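PDB 2OOD: Blr3880 protein from Bradyrhizobium japonicum, which binds zinc and guanine and probably catalyses the hydrolytic deamination of guanine to xanthine and ammonia, a step of purine breakdown. Local coordinates for residues L277-F282 against L309-D314; L149-S154 against A191-K196; T11-V16 against R432-A437. One frame throughout, in Å; residues are numbered along the deposited sequence.

Interaction 1 (L277-F282 against L309-D314)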
loop_
_atom_site.group_PDB
_atom_site.type_symbol
_atom_site.label_atom_id
_atom_site.label_comp_id
_atom_site.label_asym_id
_atom_site.label_seq_id
_atom_site.Cartn_x
_atom_site.Cartn_y
_atom_site.Cartn_z
ATOM N N LEU A 277 -16.039 -16.575 -2.142
ATOM C CA LEU A 277 -17.214 -16.966 -2.909
ATOM C C LEU A 277 -16.827 -18.027 -3.933
ATOM O O LEU A 277 -15.741 -17.971 -4.510
ATOM C CB LEU A 277 -17.791 -15.761 -3.662
ATOM C CG LEU A 277 -18.406 -14.557 -2.950
ATOM C CD1 LEU A 277 -18.504 -13.413 -3.930
ATOM C CD2 LEU A 277 -19.773 -14.901 -2.400
ATOM N N SER A 278 -17.727 -18.978 -4.170
ATOM C CA SER A 278 -17.496 -20.046 -5.142
ATOM C C SER A 278 -17.885 -19.545 -6.529
ATOM O O SER A 278 -18.557 -18.524 -6.650
ATOM C CB SER A 278 -18.360 -21.252 -4.798
ATOM O OG SER A 278 -19.738 -20.906 -4.838
ATOM N N ASN A 279 -17.473 -20.256 -7.573
ATOM C CA ASN A 279 -17.822 -19.851 -8.927
ATOM C C ASN A 279 -19.329 -19.899 -9.081
ATOM O O ASN A 279 -19.914 -19.119 -9.831
ATOM C CB ASN A 279 -17.178 -20.772 -9.957
ATOM C CG ASN A 279 -15.681 -20.714 -9.909
ATOM O OD1 ASN A 279 -14.991 -21.233 -10.783
ATOM N ND2 ASN A 279 -15.161 -20.080 -8.869
ATOM N N ASN A 280 -19.952 -20.824 -8.362
ATOM C CA ASN A 280 -21.394 -20.970 -8.398
ATOM C C ASN A 280 -22.026 -19.705 -7.819
ATOM O O ASN A 280 -22.964 -19.149 -8.393
ATOM C CB ASN A 280 -21.818 -22.197 -7.582
ATOM C CG ASN A 280 -23.322 -22.378 -7.545
ATOM O OD1 ASN A 280 -23.985 -22.333 -8.580
ATOM N ND2 ASN A 280 -23.868 -22.590 -6.354
ATOM N N GLU A 281 -21.503 -19.252 -6.684
ATOM C CA GLU A 281 -22.023 -18.048 -6.051
ATOM C C GLU A 281 -21.845 -16.845 -6.977
ATOM O O GLU A 281 -22.729 -15.999 -7.071
ATOM C CB GLU A 281 -21.336 -17.815 -4.698
ATOM C CG GLU A 281 -21.831 -18.763 -3.607
ATOM C CD GLU A 281 -21.074 -18.617 -2.299
ATOM O OE1 GLU A 281 -19.842 -18.827 -2.302
ATOM O OE2 GLU A 281 -21.710 -18.297 -1.268
ATOM N N PHE A 282 -20.716 -16.772 -7.672
ATOM C CA PHE A 282 -20.497 -15.666 -8.591
ATOM C C PHE A 282 -21.536 -15.739 -9.703
ATOM O O PHE A 282 -22.181 -14.739 -10.015
ATOM C CB PHE A 282 -19.092 -15.718 -9.201
ATOM C CG PHE A 282 -18.040 -15.023 -8.378
ATOM C CD1 PHE A 282 -18.173 -13.684 -8.037
ATOM C CD2 PHE A 282 -16.891 -15.691 -7.980
ATOM C CE1 PHE A 282 -17.173 -13.020 -7.313
ATOM C CE2 PHE A 282 -15.888 -15.031 -7.255
ATOM C CZ PHE A 282 -16.037 -13.693 -6.927
ATOM N N LEU A 309 -10.427 -11.356 -8.654
ATOM C CA LEU A 309 -10.841 -10.342 -9.606
ATOM C C LEU A 309 -11.115 -10.906 -10.998
ATOM O O LEU A 309 -12.095 -10.530 -11.644
ATOM C CB LEU A 309 -9.768 -9.253 -9.678
ATOM C CG LEU A 309 -9.993 -8.073 -10.621
ATOM C CD1 LEU A 309 -11.321 -7.398 -10.300
ATOM C CD2 LEU A 309 -8.835 -7.102 -10.487
ATOM N N GLY A 310 -10.249 -11.803 -11.457
ATOM C CA GLY A 310 -10.423 -12.393 -12.772
ATOM C C GLY A 310 -11.688 -13.220 -12.952
ATOM O O GLY A 310 -12.170 -13.380 -14.075
ATOM N N ARG A 311 -12.229 -13.745 -11.856
ATOM C CA ARG A 311 -13.435 -14.565 -11.919
ATOM C C ARG A 311 -14.691 -13.703 -11.974
ATOM O O ARG A 311 -15.618 -13.994 -12.730
ATOM C CB ARG A 311 -13.515 -15.498 -10.702
ATOM C CG ARG A 311 -14.592 -16.580 -10.785
ATOM C CD ARG A 311 -14.031 -17.886 -11.349
ATOM N NE ARG A 311 -13.651 -17.775 -12.752
ATOM C CZ ARG A 311 -14.523 -17.682 -13.754
ATOM N NH1 ARG A 311 -15.833 -17.697 -13.498
ATOM N NH2 ARG A 311 -14.088 -17.558 -15.007
ATOM N N ALA A 312 -14.717 -12.645 -11.170
ATOM C CA ALA A 312 -15.861 -11.749 -11.136
ATOM C C ALA A 312 -16.033 -11.018 -12.467
ATOM O O ALA A 312 -17.141 -10.622 -12.821
ATOM C CB ALA A 312 -15.695 -10.748 -10.008
ATOM N N THR A 313 -14.936 -10.848 -13.202
ATOM C CA THR A 313 -14.970 -10.167 -14.492
ATOM C C THR A 313 -15.124 -11.120 -15.672
ATOM O O THR A 313 -14.967 -10.725 -16.826
ATOM C CB THR A 313 -13.704 -9.329 -14.710
ATOM O OG1 THR A 313 -12.545 -10.156 -14.547
ATOM C CG2 THR A 313 -13.656 -8.185 -13.721
ATOM N N ASP A 314 -15.421 -12.379 -15.378
ATOM C CA ASP A 314 -15.622 -13.385 -16.413
ATOM C C ASP A 314 -16.757 -12.936 -17.330
ATOM O O ASP A 314 -17.901 -12.814 -16.890
ATOM C CB ASP A 314 -15.980 -14.721 -15.754
ATOM C CG ASP A 314 -16.409 -15.776 -16.756
ATOM O OD1 ASP A 314 -16.242 -15.553 -17.972
ATOM O OD2 ASP A 314 -16.907 -16.836 -16.324
HETATM O O HOH W 1 -17.961 -17.657 -11.787
#
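F282 and A312 bring the first turn of helix 279-288 against the short helix 309-312 with their CA atoms 6.6 Å apart, and N279 is nearest R311, at a CA spacing of 7.5 Å. A buried ring contact and a partly exposed polar one lie side by side. On the buried side the F282 ring carries the contact: its CE1 lies 3.8 Å from A312 CB, A312 CA sits over one face toward the rim, and L277 CB of its own segment lies over the opposite face. The stem of R311 closes the same ring obliquely, CG standing 3.7 Å from F282 CD2. The arginine leaves its helix with CG anti to the backbone N (chi1 -169°), then bends at chi2 and chi3, which curls the chain past N279; the side chain of N279 crosses it at about a right angle, its CG 3.6 Å from R311 CD. Beyond that bend the guanidinium turns back to its own segment. NH1 makes a salt bridge to D314 OD2 at 3.1 Å, coming from the anti side of the carboxylate, while NE pairs with E366. In the guanidinium plane a water accepts from R311 NH1 at 2.7 Å and donates to the carbonyl O of N279, so a single water links the segments. A leucine in place of R311 would probably take this positive partner from D314 and E366 and the donor from the bridging water. S278 and E281 form a capping box that starts helix 279-288. In the amidohydrolase barrel this helix follows strand 269-272, and helix 309-312 precedes strand 320-323, where L309 rests on M321; helix 364-369 supplies E366 and R369, the latter touching T313 and D314.

Interaction 2 (L149-S154 against A191-K196)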
loop_
_atom_site.group_PDB
_atom_site.type_symbol
_atom_site.label_atom_id
_atom_site.label_comp_id
_atom_site.label_asym_id
_atom_site.label_seq_id
_atom_site.Cartn_x
_atom_site.Cartn_y
_atom_site.Cartn_z
ATOM N N LEU A 149 -25.371 11.408 9.626
ATOM C CA LEU A 149 -24.686 11.215 8.349
ATOM C C LEU A 149 -25.501 11.739 7.175
ATOM O O LEU A 149 -24.984 12.447 6.315
ATOM C CB LEU A 149 -24.361 9.734 8.117
ATOM C CG LEU A 149 -23.840 9.427 6.707
ATOM C CD1 LEU A 149 -22.488 10.074 6.498
ATOM C CD2 LEU A 149 -23.745 7.936 6.503
ATOM N N PHE A 150 -26.776 11.383 7.130
ATOM C CA PHE A 150 -27.630 11.842 6.047
ATOM C C PHE A 150 -27.755 13.361 6.036
ATOM O O PHE A 150 -27.736 13.989 4.979
ATOM C CB PHE A 150 -29.025 11.233 6.175
ATOM C CG PHE A 150 -29.147 9.861 5.583
ATOM C CD1 PHE A 150 -28.831 9.638 4.244
ATOM C CD2 PHE A 150 -29.623 8.798 6.348
ATOM C CE1 PHE A 150 -28.991 8.376 3.671
ATOM C CE2 PHE A 150 -29.788 7.531 5.784
ATOM C CZ PHE A 150 -29.472 7.322 4.442
ATOM N N GLU A 151 -27.883 13.952 7.215
ATOM C CA GLU A 151 -28.043 15.391 7.315
ATOM C C GLU A 151 -26.812 16.207 6.933
ATOM O O GLU A 151 -26.938 17.239 6.268
ATOM C CB GLU A 151 -28.552 15.748 8.713
ATOM C CG GLU A 151 -30.073 15.680 8.785
ATOM C CD GLU A 151 -30.614 15.441 10.180
ATOM O OE1 GLU A 151 -30.113 16.069 11.139
ATOM O OE2 GLU A 151 -31.558 14.629 10.315
ATOM N N GLU A 152 -25.627 15.754 7.332
ATOM C CA GLU A 152 -24.406 16.468 6.975
ATOM C C GLU A 152 -24.145 16.254 5.487
ATOM O O GLU A 152 -23.494 17.066 4.838
ATOM C CB GLU A 152 -23.223 15.957 7.796
ATOM C CG GLU A 152 -21.892 16.573 7.415
ATOM C CD GLU A 152 -21.888 18.089 7.525
ATOM O OE1 GLU A 152 -22.860 18.649 8.068
ATOM O OE2 GLU A 152 -20.913 18.726 7.075
ATOM N N ALA A 153 -24.663 15.154 4.950
ATOM C CA ALA A 153 -24.491 14.854 3.539
ATOM C C ALA A 153 -25.356 15.824 2.750
ATOM O O ALA A 153 -25.009 16.224 1.640
ATOM C CB ALA A 153 -24.898 13.410 3.240
ATOM N N SER A 154 -26.484 16.202 3.333
ATOM C CA SER A 154 -27.393 17.141 2.688
ATOM C C SER A 154 -26.792 18.544 2.588
ATOM O O SER A 154 -26.889 19.188 1.542
ATOM C CB SER A 154 -28.711 17.209 3.455
ATOM O OG SER A 154 -29.386 15.972 3.379
ATOM N N ALA A 191 -38.314 6.652 5.728
ATOM C CA ALA A 191 -39.318 7.696 5.577
ATOM C C ALA A 191 -38.640 9.052 5.460
ATOM O O ALA A 191 -38.791 9.752 4.456
ATOM C CB ALA A 191 -40.252 7.686 6.777
ATOM N N GLN A 192 -37.880 9.406 6.490
ATOM C CA GLN A 192 -37.177 10.683 6.531
ATOM C C GLN A 192 -36.094 10.940 5.495
ATOM O O GLN A 192 -35.915 12.084 5.076
ATOM C CB GLN A 192 -36.541 10.893 7.903
ATOM C CG GLN A 192 -37.519 11.206 9.005
ATOM C CD GLN A 192 -36.830 11.857 10.185
ATOM O OE1 GLN A 192 -35.924 12.686 10.003
ATOM N NE2 GLN A 192 -37.258 11.503 11.404
ATOM N N TYR A 193 -35.379 9.903 5.067
ATOM C CA TYR A 193 -34.275 10.131 4.150
ATOM C C TYR A 193 -34.264 9.553 2.753
ATOM O O TYR A 193 -33.810 10.220 1.821
ATOM C CB TYR A 193 -32.983 9.733 4.848
ATOM C CG TYR A 193 -32.822 10.396 6.193
ATOM C CD1 TYR A 193 -32.542 11.752 6.293
ATOM C CD2 TYR A 193 -32.946 9.666 7.366
ATOM C CE1 TYR A 193 -32.382 12.367 7.531
ATOM C CE2 TYR A 193 -32.789 10.270 8.613
ATOM C CZ TYR A 193 -32.504 11.620 8.689
ATOM O OH TYR A 193 -32.319 12.218 9.923
ATOM N N HIS A 194 -34.741 8.329 2.577
ATOM C CA HIS A 194 -34.681 7.759 1.243
ATOM C C HIS A 194 -35.234 8.630 0.107
ATOM O O HIS A 194 -36.384 9.072 0.128
ATOM C CB HIS A 194 -35.349 6.381 1.187
ATOM C CG HIS A 194 -35.169 5.703 -0.135
ATOM N ND1 HIS A 194 -33.923 5.433 -0.663
ATOM C CD2 HIS A 194 -36.064 5.331 -1.081
ATOM C CE1 HIS A 194 -34.059 4.932 -1.876
ATOM N NE2 HIS A 194 -35.349 4.861 -2.155
ATOM N N ASP A 195 -34.386 8.866 -0.886
ATOM C CA ASP A 195 -34.735 9.637 -2.067
ATOM C C ASP A 195 -35.159 11.082 -1.814
ATOM O O ASP A 195 -35.954 11.658 -2.569
ATOM C CB ASP A 195 -35.812 8.906 -2.872
ATOM C CG ASP A 195 -35.866 9.372 -4.320
ATOM O OD1 ASP A 195 -34.777 9.536 -4.923
ATOM O OD2 ASP A 195 -36.981 9.567 -4.859
ATOM N N LYS A 196 -34.627 11.661 -0.745
ATOM C CA LYS A 196 -34.887 13.060 -0.419
ATOM C C LYS A 196 -33.559 13.726 -0.777
ATOM O O LYS A 196 -32.536 13.463 -0.136
ATOM C CB LYS A 196 -35.160 13.227 1.077
ATOM C CG LYS A 196 -36.386 12.498 1.596
ATOM C CD LYS A 196 -37.668 13.192 1.174
ATOM C CE LYS A 196 -38.871 12.631 1.935
ATOM N NZ LYS A 196 -38.708 12.799 3.413
#
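F150 and Y193 join two successive outer helices of the amidohydrolase TIM barrel, 143-156 and 179-193, through an aromatic pair with almost parallel planes but a large offset, leaving little of one ring over the other. The planes are inclined by 17° and the centroids are 4.8 Å apart. The offset puts a methylene over each ring: Y193 CB stands over the centre of the F150 face, 3.9 Å from its centroid, and F150 CB lies over the Y193 face, off toward the rim, at the same centroid distance. Both are CH-pi contacts, and they make the interlock reciprocal, each residue offering its CB to the partner's ring. Both side chains have CG anti to the carbonyl carbon (chi1 -84° for F150), and the two rings point roughly opposite ways, crossing at a slant. Q192 CB lies over the opposite face of the tyrosine, toward the rim. While the F150 ring runs inward to A162 and Y201 on strands 160-166 and 199-205, the tyrosine ring passes across helix 143-156 and carries its hydroxyl to E151. The OE2 of that glutamate comes to the edge of the phenol, near the ring plane. The bond anchors the hydroxyl end of the ring against the helix and would probably help to keep the glutamate charged. Past Y193 the chain makes a type II turn to K196, whose NZ folds back onto A191 O at 3.2 Å. S154 OG donates to F150 O at 3.0 Å and also bonds to N199. The hydrogen bond that crosses the contact runs from Y193 OH to E151 OE2, 2.6 Å long, meeting the oxygen on its anti side and 29° out of the carboxylate plane.

Interaction 3 (T11-V16 against R432-A437)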
loop_
_atom_site.group_PDB
_atom_site.type_symbol
_atom_site.label_atom_id
_atom_site.label_comp_id
_atom_site.label_asym_id
_atom_site.label_seq_id
_atom_site.Cartn_x
_atom_site.Cartn_y
_atom_site.Cartn_z
ATOM N N THR A 11 -8.188 19.640 -19.029
ATOM C CA THR A 11 -8.001 18.285 -19.550
ATOM C C THR A 11 -8.946 17.289 -18.848
ATOM O O THR A 11 -8.892 17.118 -17.625
ATOM C CB THR A 11 -6.555 17.821 -19.339
ATOM O OG1 THR A 11 -5.661 18.766 -19.935
ATOM C CG2 THR A 11 -6.340 16.455 -19.968
ATOM N N PHE A 12 -9.800 16.637 -19.632
ATOM C CA PHE A 12 -10.773 15.679 -19.113
ATOM C C PHE A 12 -10.507 14.231 -19.539
ATOM O O PHE A 12 -10.057 13.972 -20.657
ATOM C CB PHE A 12 -12.175 16.069 -19.581
ATOM C CG PHE A 12 -12.744 17.256 -18.874
ATOM C CD1 PHE A 12 -13.382 17.107 -17.652
ATOM C CD2 PHE A 12 -12.657 18.528 -19.432
ATOM C CE1 PHE A 12 -13.935 18.210 -16.989
ATOM C CE2 PHE A 12 -13.207 19.642 -18.776
ATOM C CZ PHE A 12 -13.846 19.475 -17.554
ATOM N N PHE A 13 -10.822 13.294 -18.647
ATOM C CA PHE A 13 -10.643 11.866 -18.908
ATOM C C PHE A 13 -11.750 11.075 -18.205
ATOM O O PHE A 13 -11.832 11.067 -16.982
ATOM C CB PHE A 13 -9.278 11.398 -18.383
ATOM C CG PHE A 13 -8.901 9.991 -18.799
ATOM C CD1 PHE A 13 -8.042 9.773 -19.871
ATOM C CD2 PHE A 13 -9.397 8.885 -18.115
ATOM C CE1 PHE A 13 -7.682 8.473 -20.254
ATOM C CE2 PHE A 13 -9.039 7.587 -18.496
ATOM C CZ PHE A 13 -8.183 7.389 -19.565
ATOM N N ASP A 14 -12.605 10.412 -18.972
ATOM C CA ASP A 14 -13.663 9.613 -18.368
ATOM C C ASP A 14 -13.984 8.407 -19.246
ATOM O O ASP A 14 -13.354 8.203 -20.279
ATOM C CB ASP A 14 -14.908 10.475 -18.089
ATOM C CG ASP A 14 -15.595 10.966 -19.352
ATOM O OD1 ASP A 14 -14.902 11.310 -20.337
ATOM O OD2 ASP A 14 -16.843 11.017 -19.345
ATOM N N PHE A 15 -14.956 7.604 -18.840
ATOM C CA PHE A 15 -15.288 6.406 -19.596
ATOM C C PHE A 15 -16.683 6.385 -20.198
ATOM O O PHE A 15 -17.612 6.988 -19.666
ATOM C CB PHE A 15 -15.101 5.185 -18.696
ATOM C CG PHE A 15 -13.681 4.971 -18.268
ATOM C CD1 PHE A 15 -12.813 4.225 -19.049
ATOM C CD2 PHE A 15 -13.199 5.541 -17.098
ATOM C CE1 PHE A 15 -11.482 4.046 -18.673
ATOM C CE2 PHE A 15 -11.862 5.366 -16.714
ATOM C CZ PHE A 15 -11.010 4.618 -17.506
ATOM N N VAL A 16 -16.819 5.671 -21.310
ATOM C CA VAL A 16 -18.098 5.539 -21.994
ATOM C C VAL A 16 -18.474 4.066 -22.113
ATOM O O VAL A 16 -19.567 3.730 -22.571
ATOM C CB VAL A 16 -18.047 6.143 -23.408
ATOM C CG1 VAL A 16 -17.977 7.653 -23.325
ATOM C CG2 VAL A 16 -16.841 5.606 -24.154
ATOM N N ARG A 432 -1.096 14.640 -24.007
ATOM C CA ARG A 432 -1.623 15.056 -25.307
ATOM C C ARG A 432 -2.556 14.059 -25.989
ATOM O O ARG A 432 -3.239 14.409 -26.955
ATOM C CB ARG A 432 -0.450 15.386 -26.232
ATOM C CG ARG A 432 0.499 16.406 -25.613
ATOM C CD ARG A 432 1.882 16.347 -26.213
ATOM N NE ARG A 432 2.470 15.019 -26.085
ATOM C CZ ARG A 432 3.713 14.718 -26.452
ATOM N NH1 ARG A 432 4.498 15.658 -26.966
ATOM N NH2 ARG A 432 4.167 13.479 -26.319
ATOM N N THR A 433 -2.588 12.825 -25.487
ATOM C CA THR A 433 -3.443 11.781 -26.056
ATOM C C THR A 433 -4.029 10.909 -24.953
ATOM O O THR A 433 -3.497 10.867 -23.844
ATOM C CB THR A 433 -2.653 10.864 -26.987
ATOM O OG1 THR A 433 -1.659 10.173 -26.225
ATOM C CG2 THR A 433 -1.960 11.664 -28.066
ATOM N N VAL A 434 -5.114 10.201 -25.259
ATOM C CA VAL A 434 -5.743 9.333 -24.274
ATOM C C VAL A 434 -4.747 8.336 -23.672
ATOM O O VAL A 434 -4.849 7.988 -22.498
ATOM C CB VAL A 434 -6.917 8.551 -24.881
ATOM C CG1 VAL A 434 -6.423 7.654 -25.989
ATOM C CG2 VAL A 434 -7.601 7.743 -23.804
ATOM N N ASP A 435 -3.784 7.883 -24.472
ATOM C CA ASP A 435 -2.780 6.935 -23.992
ATOM C C ASP A 435 -1.840 7.603 -22.991
ATOM O O ASP A 435 -1.476 7.000 -21.976
ATOM C CB ASP A 435 -1.947 6.385 -25.156
ATOM C CG ASP A 435 -2.807 5.831 -26.285
ATOM O OD1 ASP A 435 -3.457 4.764 -26.089
ATOM O OD2 ASP A 435 -2.837 6.478 -27.370
ATOM N N GLU A 436 -1.428 8.835 -23.273
ATOM C CA GLU A 436 -0.532 9.516 -22.355
ATOM C C GLU A 436 -1.282 9.805 -21.066
ATOM O O GLU A 436 -0.708 9.742 -19.985
ATOM C CB GLU A 436 -0.001 10.822 -22.958
ATOM C CG GLU A 436 0.789 10.644 -24.244
ATOM C CD GLU A 436 1.549 11.898 -24.653
ATOM O OE1 GLU A 436 0.933 12.990 -24.699
ATOM O OE2 GLU A 436 2.764 11.792 -24.933
ATOM N N ALA A 437 -2.571 10.106 -21.179
ATOM C CA ALA A 437 -3.379 10.397 -20.006
ATOM C C ALA A 437 -3.479 9.140 -19.147
ATOM O O ALA A 437 -3.233 9.176 -17.942
ATOM C CB ALA A 437 -4.768 10.871 -20.425
#
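The small beta domain that accompanies the barrel in amidohydrolases is built from both ends of the chain, and here F13 of strand 11-15 meets V434 and A437 on the first turn of helix 434-447. F13 points at the helix with CG anti to the backbone N (chi1 -171°), and one side of its ring reaches both residues: CD1 lies 3.5 Å from A437 CB, and CE1 lies 3.6 Å from V434 CG2. Both methyls approach the ring obliquely. V434 and A437, three positions apart, thus form one apolar patch on the helix, and the valine crosses the phenylalanine at about a right angle. Side chains cap and brace the helix start. T433 OG1 caps it by accepting from E436 N at 3.2 Å, and R432 grips the E436 carboxylate side-on, NE to OE1 at 2.9 Å and NH2 to OE2 at 2.6 Å; R432 N adds a second bond to OE1. V434 and A437 also rest on F32 of strand 30-33, and Y375 of helix 374-380 and I70 touch F13. Strand 11-15 itself runs between strand 30-33, antiparallel, and strand 70-81, parallel.

In the fold
The three contacts lie far apart and do not touch. Interactions 1 and 2 are centred 34 Å apart on opposite sides of the chain's centre, each joining helical segments of the barrel, in series along the sequence. Interaction 3 brackets both, tying the early strand 11-15 to the late helix 434-447; its nearest atoms are about 13 Å from interaction 1 and about 22 Å from interaction 2. None belongs to the zinc or guanine site, but the chain connects them to it. Strand 70-81, paired with 11-15, carries the zinc ligands H79 and H81; H273 of the guanine pocket closely precedes 277-282; and strand 320-323, after 309-314, leads to the zinc ligand D326.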